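Local coordinates for protein probable endoglucanase (Gluconacetobacter xylinus, PDB 1WZZ) that hydrolyses internal beta-1,4-glucosidic linkages of cellulose and carboxymethyl-cellulose as a secreted family 8 endoglucanase, at residues Trp23-Phe26 against Arg27-Leu31; Trp71-Arg75 against Thr76-His80; Pro253-Leu256 against Ala257-Arg261. All coordinates share one frame; numbering follows the deposited sequence.

Contact 1: residues Trp23-Phe26 against Arg27-Leu31; sequences WAIF and RAKYL
Trp23 lies with one face of its indole under the aliphatic stem of Arg27, whose CB stands 3.9 Å from the centroid of the six-membered ring and 17° off its normal, a CH-pi contact. The two residues are one turn apart on helix 18-30, near its C-terminal end, in the (alpha/alpha)6 barrel of a family 8 glycoside hydrolase, and the pairing is a worked example of i, i+4 packing. The arginine runs out straight, with CG anti to its backbone N, and then bends at chi3 (59°), which brings the guanidinium beside the pyrrole nitrogen, with Trp23 CD1 over one of its faces; Arg27 NH1 ends 3.7 Å from Trp23 NE1. Both nitrogens have the same outside mate: Asp63 OD2 accepts a hydrogen bond from Trp23 NE1 and forms a salt bridge with Arg27 NH1. Asp63 thus ties the two side chains together at their polar ends. A leucine in place of Arg27 would probably leave Asp63 without this cationic partner and the water on Ala24 O without its NE donor.

On another side of the helix Tyr30 turns its edge to the face of Phe26, a T-shaped pair with centroids 5.1 Å apart and planes at 65°. Tyr30 CD1 leads, 3.7 Å from Phe26 CD1. Each ring meets a further aromatic edge-to-face, Phe26 with Phe57 and Tyr30 with Tyr315, carrying the packing to helices 48-61 and 315-331. Ile25 and Lys29 run side by side, CG2 of the isoleucine against CE of the lysine, whose NZ is bonded to Leu309 O. Back at the arginine, one water donates to Ala24 O at 2.7 Å and accepts from Arg27 NE at 2.8 Å.

Contact 2: residues Trp71-Arg75 against Thr76-His80; sequences WMWAR and TNLQH
Trp73 O is gripped twice by Asn77, through the backbone N at 2.9 Å and through the side-chain ND2 at 3.0 Å, the carbonyl oxygen lying close to the plane of the amide. One residue earlier Met72 O, of a selenomethionine, is likewise doubled: Thr76 N and Thr76 OG1 reach it from opposite faces of its plane, the hydroxyl at 2.9 Å. Chi1 of 65° puts that OG1 between the backbone N and the carbonyl carbon of Thr76, from where it can bend back to the preceding turn. Ala74 O accepts from both Leu78 N and Gln79 N, the latter an i, i+5 bond, in the last turn of helix 64-77 of the (alpha/alpha)6 barrel.

The Asn77 amide that holds Trp73 O lies over one face of the indole, the planes 25° apart, with ND2 3.1 Å above the indole plane on the pyrrole side, offset toward the rim, and CB centred over the six-membered part in a CH-pi contact. Leu78 CD1 adds an apolar touch at Trp73 CZ3, 3.8 Å away, while Phe90 meets the same indole edge-to-face. Farther round, Gln79 OE1 comes within 3.3 Å of Arg75 CG, and its NE2 is bonded to Lys84 O.

Contact 3: residues Pro253-Leu256 against Ala257-Arg261; sequences PNVL and ADFTR
Val255 and Phe259 point the same way from successive turns, and CG1 of the valine reaches CE2 of the phenylalanine at 3.5 Å. With chi1 at 179° Val255 CG1 lies on the carbonyl side of its CB, where it meets the ring one turn on; the ring lies against the backbone of the preceding turn, with Phe259 CD2 3.3 Å from Val255 O. Beyond the pair, Leu210 and Pro211 of a loop pack on the phenylalanine.

This is the first part of helix 253-266, on the outside of the (alpha/alpha)6 barrel and away from the probable catalytic acids. Thr260 has its OG1 anti to the carbonyl carbon (chi1 -64°), which brings the hydroxyl back to Leu256 O at 2.9 Å; it arrives from above the carbonyl plane, while Thr260 N binds the same oxygen nearly end-on at 2.8 Å. The hydroxyl also meets a methyl, Leu256 CD1. Asp258 and Asn254 are joined by a water that donates to OD2 at 2.7 Å and accepts from ND2 at 2.8 Å. Salt bridges hold both oxygens of this carboxylate, OD2 to Arg204 and OD1 to Arg209.

From the N terminus, contact 1 comes first, near the end of helix 18-30; contact 2 follows at the end of helix 64-77, and contact 3 opens helix 253-266 much later. They run in series, neither nested nor crossed, and each joins neighbouring turns of one helix, so none closes a long loop. Contacts 1 and 2 approach to about 7 Å between nearest atoms without touching, and both pack on helix 48-61, which carries Glu49, the probable proton donor. Contact 3, centred about 39 Å from contact 2, lies across the chain's centre from it and ties its helix to the loop holding Arg204, Arg209 and Leu210.

Contact 1: residues Trp23-Phe26 against Arg27-Leu31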
loop_
_atom_site.group_PDB
_atom_site.type_symbol
_atom_site.label_atom_id
_atom_site.label_comp_id
_atom_site.label_asym_id
_atom_site.label_seq_id
_atom_site.Cartn_x
_atom_site.Cartn_y
_atom_site.Cartn_z
ATOM N N TRP A 23 5.156 1.879 16.746
ATOM C CA TRP A 23 6.229 1.115 16.122
ATOM C C TRP A 23 6.852 0.160 17.168
ATOM O O TRP A 23 7.186 -0.991 16.849
ATOM C CB TRP A 23 7.313 2.078 15.576
ATOM C CG TRP A 23 8.629 1.363 15.291
ATOM C CD1 TRP A 23 9.830 1.604 15.897
ATOM C CD2 TRP A 23 8.852 0.269 14.376
ATOM N NE1 TRP A 23 10.782 0.725 15.426
ATOM C CE2 TRP A 23 10.216 -0.099 14.493
ATOM C CE3 TRP A 23 8.042 -0.440 13.476
ATOM C CZ2 TRP A 23 10.785 -1.141 13.749
ATOM C CZ3 TRP A 23 8.623 -1.498 12.723
ATOM C CH2 TRP A 23 9.981 -1.826 12.874
ATOM N N ALA A 24 7.026 0.633 18.398
ATOM C CA ALA A 24 7.612 -0.237 19.418
ATOM C C ALA A 24 6.827 -1.522 19.571
ATOM O O ALA A 24 7.406 -2.605 19.752
ATOM C CB ALA A 24 7.708 0.488 20.751
ATOM N N ILE A 25 5.499 -1.426 19.491
ATOM C CA ILE A 25 4.667 -2.615 19.599
ATOM C C ILE A 25 4.815 -3.499 18.362
ATOM O O ILE A 25 4.983 -4.708 18.459
ATOM C CB ILE A 25 3.170 -2.219 19.808
ATOM C CG1 ILE A 25 3.044 -1.433 21.118
ATOM C CG2 ILE A 25 2.275 -3.486 19.832
ATOM C CD1 ILE A 25 1.667 -0.744 21.276
ATOM N N PHE A 26 4.774 -2.887 17.182
ATOM C CA PHE A 26 4.907 -3.639 15.947
ATOM C C PHE A 26 6.245 -4.407 15.902
ATOM O O PHE A 26 6.308 -5.582 15.533
ATOM C CB PHE A 26 4.837 -2.666 14.773
ATOM C CG PHE A 26 4.821 -3.340 13.422
ATOM C CD1 PHE A 26 3.617 -3.572 12.755
ATOM C CD2 PHE A 26 6.001 -3.679 12.807
ATOM C CE1 PHE A 26 3.607 -4.133 11.466
ATOM C CE2 PHE A 26 6.004 -4.236 11.529
ATOM C CZ PHE A 26 4.800 -4.458 10.863
ATOM N N ARG A 27 7.304 -3.702 16.263
ATOM C CA ARG A 27 8.660 -4.260 16.285
ATOM C C ARG A 27 8.741 -5.470 17.235
ATOM O O ARG A 27 9.295 -6.531 16.922
ATOM C CB ARG A 27 9.616 -3.155 16.728
ATOM C CG ARG A 27 11.109 -3.549 16.847
ATOM C CD ARG A 27 11.973 -2.368 17.322
ATOM N NE ARG A 27 11.563 -1.841 18.633
ATOM C CZ ARG A 27 11.964 -0.678 19.159
ATOM N NH1 ARG A 27 12.800 0.122 18.500
ATOM N NH2 ARG A 27 11.525 -0.304 20.361
ATOM N N ALA A 28 8.155 -5.310 18.405
ATOM C CA ALA A 28 8.187 -6.375 19.386
ATOM C C ALA A 28 7.504 -7.627 18.881
ATOM O O ALA A 28 7.985 -8.745 19.098
ATOM C CB ALA A 28 7.521 -5.890 20.660
ATOM N N LYS A 29 6.386 -7.437 18.185
ATOM C CA LYS A 29 5.605 -8.547 17.692
ATOM C C LYS A 29 6.078 -9.184 16.406
ATOM O O LYS A 29 6.044 -10.409 16.268
ATOM C CB LYS A 29 4.145 -8.117 17.459
ATOM C CG LYS A 29 3.334 -7.813 18.718
ATOM C CD LYS A 29 1.908 -7.419 18.372
ATOM C CE LYS A 29 1.070 -7.248 19.639
ATOM N NZ LYS A 29 -0.288 -6.759 19.312
ATOM N N TYR A 30 6.535 -8.355 15.470
ATOM C CA TYR A 30 6.834 -8.874 14.138
ATOM C C TYR A 30 8.232 -8.809 13.547
ATOM O O TYR A 30 8.456 -9.380 12.472
ATOM C CB TYR A 30 5.869 -8.188 13.150
ATOM C CG TYR A 30 4.422 -8.227 13.598
ATOM C CD1 TYR A 30 3.733 -7.060 13.912
ATOM C CD2 TYR A 30 3.753 -9.443 13.729
ATOM C CE1 TYR A 30 2.402 -7.102 14.353
ATOM C CE2 TYR A 30 2.431 -9.491 14.164
ATOM C CZ TYR A 30 1.768 -8.326 14.469
ATOM O OH TYR A 30 0.443 -8.405 14.846
ATOM N N LEU A 31 9.159 -8.126 14.204
ATOM C CA LEU A 31 10.505 -8.011 13.650
ATOM C C LEU A 31 11.470 -9.021 14.252
ATOM O O LEU A 31 11.699 -9.015 15.464
ATOM C CB LEU A 31 11.039 -6.593 13.868
ATOM C CG LEU A 31 12.468 -6.378 13.358
ATOM C CD1 LEU A 31 12.541 -6.756 11.877
ATOM C CD2 LEU A 31 12.896 -4.939 13.568
HETATM O O HOH W 1 9.940 -3.003 20.618
#

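Contact 2: residues Trp71-Arg75 against Thr76-His80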
loop_
_atom_site.group_PDB
_atom_site.type_symbol
_atom_site.label_atom_id
_atom_site.label_comp_id
_atom_site.label_asym_id
_atom_site.label_seq_id
_atom_site.Cartn_x
_atom_site.Cartn_y
_atom_site.Cartn_z
ATOM N N TRP A 71 16.357 -3.381 5.995
ATOM C CA TRP A 71 16.767 -3.071 4.621
ATOM C C TRP A 71 17.853 -4.044 4.177
ATOM O O TRP A 71 17.822 -4.586 3.062
ATOM C CB TRP A 71 17.254 -1.632 4.552
ATOM C CG TRP A 71 17.883 -1.235 3.254
ATOM C CD1 TRP A 71 18.993 -0.467 3.112
ATOM C CD2 TRP A 71 17.443 -1.558 1.907
ATOM N NE1 TRP A 71 19.289 -0.280 1.778
ATOM C CE2 TRP A 71 18.362 -0.939 1.017
ATOM C CE3 TRP A 71 16.380 -2.306 1.371
ATOM C CZ2 TRP A 71 18.252 -1.046 -0.382
ATOM C CZ3 TRP A 71 16.275 -2.411 -0.035
ATOM C CH2 TRP A 71 17.215 -1.782 -0.883
HETATM N N MSE A 72 18.829 -4.280 5.038
HETATM C CA MSE A 72 19.841 -5.256 4.643
HETATM C C MSE A 72 19.175 -6.606 4.337
HETATM O O MSE A 72 19.539 -7.266 3.364
HETATM C CB MSE A 72 20.909 -5.419 5.737
HETATM C CG MSE A 72 21.935 -6.473 5.394
HETATM SE SE MSE A 72 23.356 -6.452 6.704
HETATM C CE MSE A 72 22.544 -7.591 8.027
ATOM N N TRP A 73 18.178 -7.022 5.129
ATOM C CA TRP A 73 17.515 -8.296 4.881
ATOM C C TRP A 73 16.755 -8.259 3.542
ATOM O O TRP A 73 16.823 -9.210 2.743
ATOM C CB TRP A 73 16.531 -8.655 6.006
ATOM C CG TRP A 73 16.003 -10.074 5.864
ATOM C CD1 TRP A 73 16.553 -11.213 6.407
ATOM C CD2 TRP A 73 14.905 -10.520 5.053
ATOM N NE1 TRP A 73 15.869 -12.321 5.981
ATOM C CE2 TRP A 73 14.856 -11.929 5.148
ATOM C CE3 TRP A 73 13.959 -9.865 4.247
ATOM C CZ2 TRP A 73 13.906 -12.694 4.472
ATOM C CZ3 TRP A 73 13.016 -10.630 3.579
ATOM C CH2 TRP A 73 12.995 -12.029 3.693
ATOM N N ALA A 74 16.022 -7.183 3.299
ATOM C CA ALA A 74 15.283 -7.089 2.041
ATOM C C ALA A 74 16.203 -7.067 0.821
ATOM O O ALA A 74 15.919 -7.741 -0.180
ATOM C CB ALA A 74 14.377 -5.829 2.050
ATOM N N ARG A 75 17.298 -6.322 0.901
ATOM C CA ARG A 75 18.213 -6.219 -0.233
ATOM C C ARG A 75 18.882 -7.545 -0.511
ATOM O O ARG A 75 18.951 -7.979 -1.670
ATOM C CB ARG A 75 19.298 -5.162 0.011
ATOM C CG ARG A 75 20.162 -4.918 -1.250
ATOM C CD ARG A 75 21.425 -4.108 -0.985
ATOM N NE ARG A 75 21.367 -3.349 0.257
ATOM C CZ ARG A 75 21.776 -3.809 1.438
ATOM N NH1 ARG A 75 21.673 -3.045 2.522
ATOM N NH2 ARG A 75 22.302 -5.023 1.537
ATOM N N THR A 76 19.343 -8.207 0.545
ATOM C CA THR A 76 20.024 -9.488 0.376
ATOM C C THR A 76 19.126 -10.660 -0.012
ATOM O O THR A 76 19.517 -11.510 -0.810
ATOM C CB THR A 76 20.857 -9.882 1.658
ATOM O OG1 THR A 76 20.002 -10.112 2.774
ATOM C CG2 THR A 76 21.789 -8.797 2.022
ATOM N N ASN A 77 17.897 -10.688 0.492
ATOM C CA ASN A 77 17.004 -11.808 0.239
ATOM C C ASN A 77 15.920 -11.645 -0.812
ATOM O O ASN A 77 15.458 -12.637 -1.361
ATOM C CB ASN A 77 16.319 -12.213 1.547
ATOM C CG ASN A 77 17.284 -12.764 2.555
ATOM O OD1 ASN A 77 17.676 -13.942 2.469
ATOM N ND2 ASN A 77 17.711 -11.921 3.496
ATOM N N LEU A 78 15.486 -10.413 -1.073
ATOM C CA LEU A 78 14.425 -10.195 -2.048
ATOM C C LEU A 78 14.769 -9.340 -3.270
ATOM O O LEU A 78 14.172 -9.530 -4.342
ATOM C CB LEU A 78 13.182 -9.557 -1.380
ATOM C CG LEU A 78 12.513 -10.351 -0.250
ATOM C CD1 LEU A 78 11.350 -9.508 0.351
ATOM C CD2 LEU A 78 11.994 -11.699 -0.783
ATOM N N GLN A 79 15.723 -8.422 -3.150
ATOM C CA GLN A 79 15.976 -7.569 -4.302
ATOM C C GLN A 79 16.556 -8.340 -5.485
ATOM O O GLN A 79 17.424 -9.195 -5.329
ATOM C CB GLN A 79 16.905 -6.412 -3.961
ATOM C CG GLN A 79 16.792 -5.274 -5.005
ATOM C CD GLN A 79 17.454 -3.995 -4.566
ATOM O OE1 GLN A 79 18.563 -4.011 -3.992
ATOM N NE2 GLN A 79 16.804 -2.867 -4.844
ATOM N N HIS A 80 16.065 -7.998 -6.666
ATOM C CA HIS A 80 16.543 -8.607 -7.901
ATOM C C HIS A 80 17.969 -8.151 -8.181
ATOM O O HIS A 80 18.495 -7.226 -7.559
ATOM C CB HIS A 80 15.627 -8.171 -9.044
ATOM C CG HIS A 80 14.244 -8.745 -8.956
ATOM N ND1 HIS A 80 13.174 -8.195 -9.635
ATOM C CD2 HIS A 80 13.767 -9.832 -8.313
ATOM C CE1 HIS A 80 12.096 -8.934 -9.416
ATOM N NE2 HIS A 80 12.431 -9.933 -8.621
#

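Contact 3: residues Pro253-Leu256 against Ala257-Arg261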
loop_
_atom_site.group_PDB
_atom_site.type_symbol
_atom_site.label_atom_id
_atom_site.label_comp_id
_atom_site.label_asym_id
_atom_site.label_seq_id
_atom_site.Cartn_x
_atom_site.Cartn_y
_atom_site.Cartn_z
ATOM N N PRO A 253 -12.919 15.889 -3.546
ATOM C CA PRO A 253 -14.114 16.074 -2.714
ATOM C C PRO A 253 -15.243 15.096 -2.984
ATOM O O PRO A 253 -15.861 14.576 -2.039
ATOM C CB PRO A 253 -14.527 17.508 -3.024
ATOM C CG PRO A 253 -13.213 18.184 -3.288
ATOM C CD PRO A 253 -12.461 17.165 -4.122
ATOM N N ASN A 254 -15.536 14.823 -4.254
ATOM C CA ASN A 254 -16.638 13.910 -4.524
ATOM C C ASN A 254 -16.332 12.501 -4.075
ATOM O O ASN A 254 -17.239 11.771 -3.655
ATOM C CB ASN A 254 -17.061 13.930 -6.005
ATOM C CG ASN A 254 -16.039 13.290 -6.930
ATOM O OD1 ASN A 254 -14.908 13.760 -7.040
ATOM N ND2 ASN A 254 -16.440 12.212 -7.610
ATOM N N VAL A 255 -15.049 12.116 -4.145
ATOM C CA VAL A 255 -14.649 10.788 -3.714
ATOM C C VAL A 255 -14.670 10.712 -2.186
ATOM O O VAL A 255 -15.175 9.743 -1.615
ATOM C CB VAL A 255 -13.244 10.426 -4.282
ATOM C CG1 VAL A 255 -12.837 9.027 -3.794
ATOM C CG2 VAL A 255 -13.305 10.452 -5.814
ATOM N N LEU A 256 -14.134 11.724 -1.518
ATOM C CA LEU A 256 -14.181 11.755 -0.056
ATOM C C LEU A 256 -15.670 11.690 0.377
ATOM O O LEU A 256 -16.017 10.979 1.327
ATOM C CB LEU A 256 -13.560 13.055 0.467
ATOM C CG LEU A 256 -13.747 13.329 1.961
ATOM C CD1 LEU A 256 -13.205 12.188 2.815
ATOM C CD2 LEU A 256 -13.081 14.655 2.291
ATOM N N ALA A 257 -16.531 12.440 -0.304
ATOM C CA ALA A 257 -17.947 12.444 0.082
ATOM C C ALA A 257 -18.542 11.053 0.034
ATOM O O ALA A 257 -19.300 10.657 0.928
ATOM C CB ALA A 257 -18.759 13.401 -0.826
ATOM N N ASP A 258 -18.219 10.297 -1.015
ATOM C CA ASP A 258 -18.743 8.945 -1.143
ATOM C C ASP A 258 -18.179 8.040 -0.038
ATOM O O ASP A 258 -18.913 7.227 0.539
ATOM C CB ASP A 258 -18.422 8.359 -2.526
ATOM C CG ASP A 258 -19.290 8.954 -3.635
ATOM O OD1 ASP A 258 -20.410 9.459 -3.331
ATOM O OD2 ASP A 258 -18.866 8.897 -4.819
ATOM N N PHE A 259 -16.879 8.149 0.259
ATOM C CA PHE A 259 -16.341 7.314 1.335
ATOM C C PHE A 259 -16.983 7.684 2.657
ATOM O O PHE A 259 -17.256 6.813 3.470
ATOM C CB PHE A 259 -14.818 7.469 1.454
ATOM C CG PHE A 259 -14.050 6.572 0.496
ATOM C CD1 PHE A 259 -13.977 5.205 0.730
ATOM C CD2 PHE A 259 -13.460 7.101 -0.649
ATOM C CE1 PHE A 259 -13.302 4.356 -0.201
ATOM C CE2 PHE A 259 -12.800 6.264 -1.566
ATOM C CZ PHE A 259 -12.737 4.894 -1.320
ATOM N N THR A 260 -17.239 8.975 2.853
ATOM C CA THR A 260 -17.828 9.427 4.110
ATOM C C THR A 260 -19.214 8.800 4.271
ATOM O O THR A 260 -19.559 8.303 5.360
ATOM C CB THR A 260 -17.913 10.969 4.136
ATOM O OG1 THR A 260 -16.591 11.523 4.101
ATOM C CG2 THR A 260 -18.629 11.432 5.411
ATOM N N ARG A 261 -20.026 8.818 3.207
ATOM C CA ARG A 261 -21.356 8.207 3.297
ATOM C C ARG A 261 -21.284 6.739 3.610
ATOM O O ARG A 261 -22.113 6.190 4.362
ATOM C CB ARG A 261 -22.148 8.338 1.994
ATOM C CG ARG A 261 -22.511 9.724 1.685
ATOM C CD ARG A 261 -23.512 9.796 0.539
ATOM N NE ARG A 261 -23.517 11.176 0.090
ATOM C CZ ARG A 261 -24.174 12.132 0.729
ATOM N NH1 ARG A 261 -24.873 11.830 1.813
ATOM N NH2 ARG A 261 -24.108 13.378 0.304
HETATM O O HOH W 2 -18.458 10.290 -7.101
#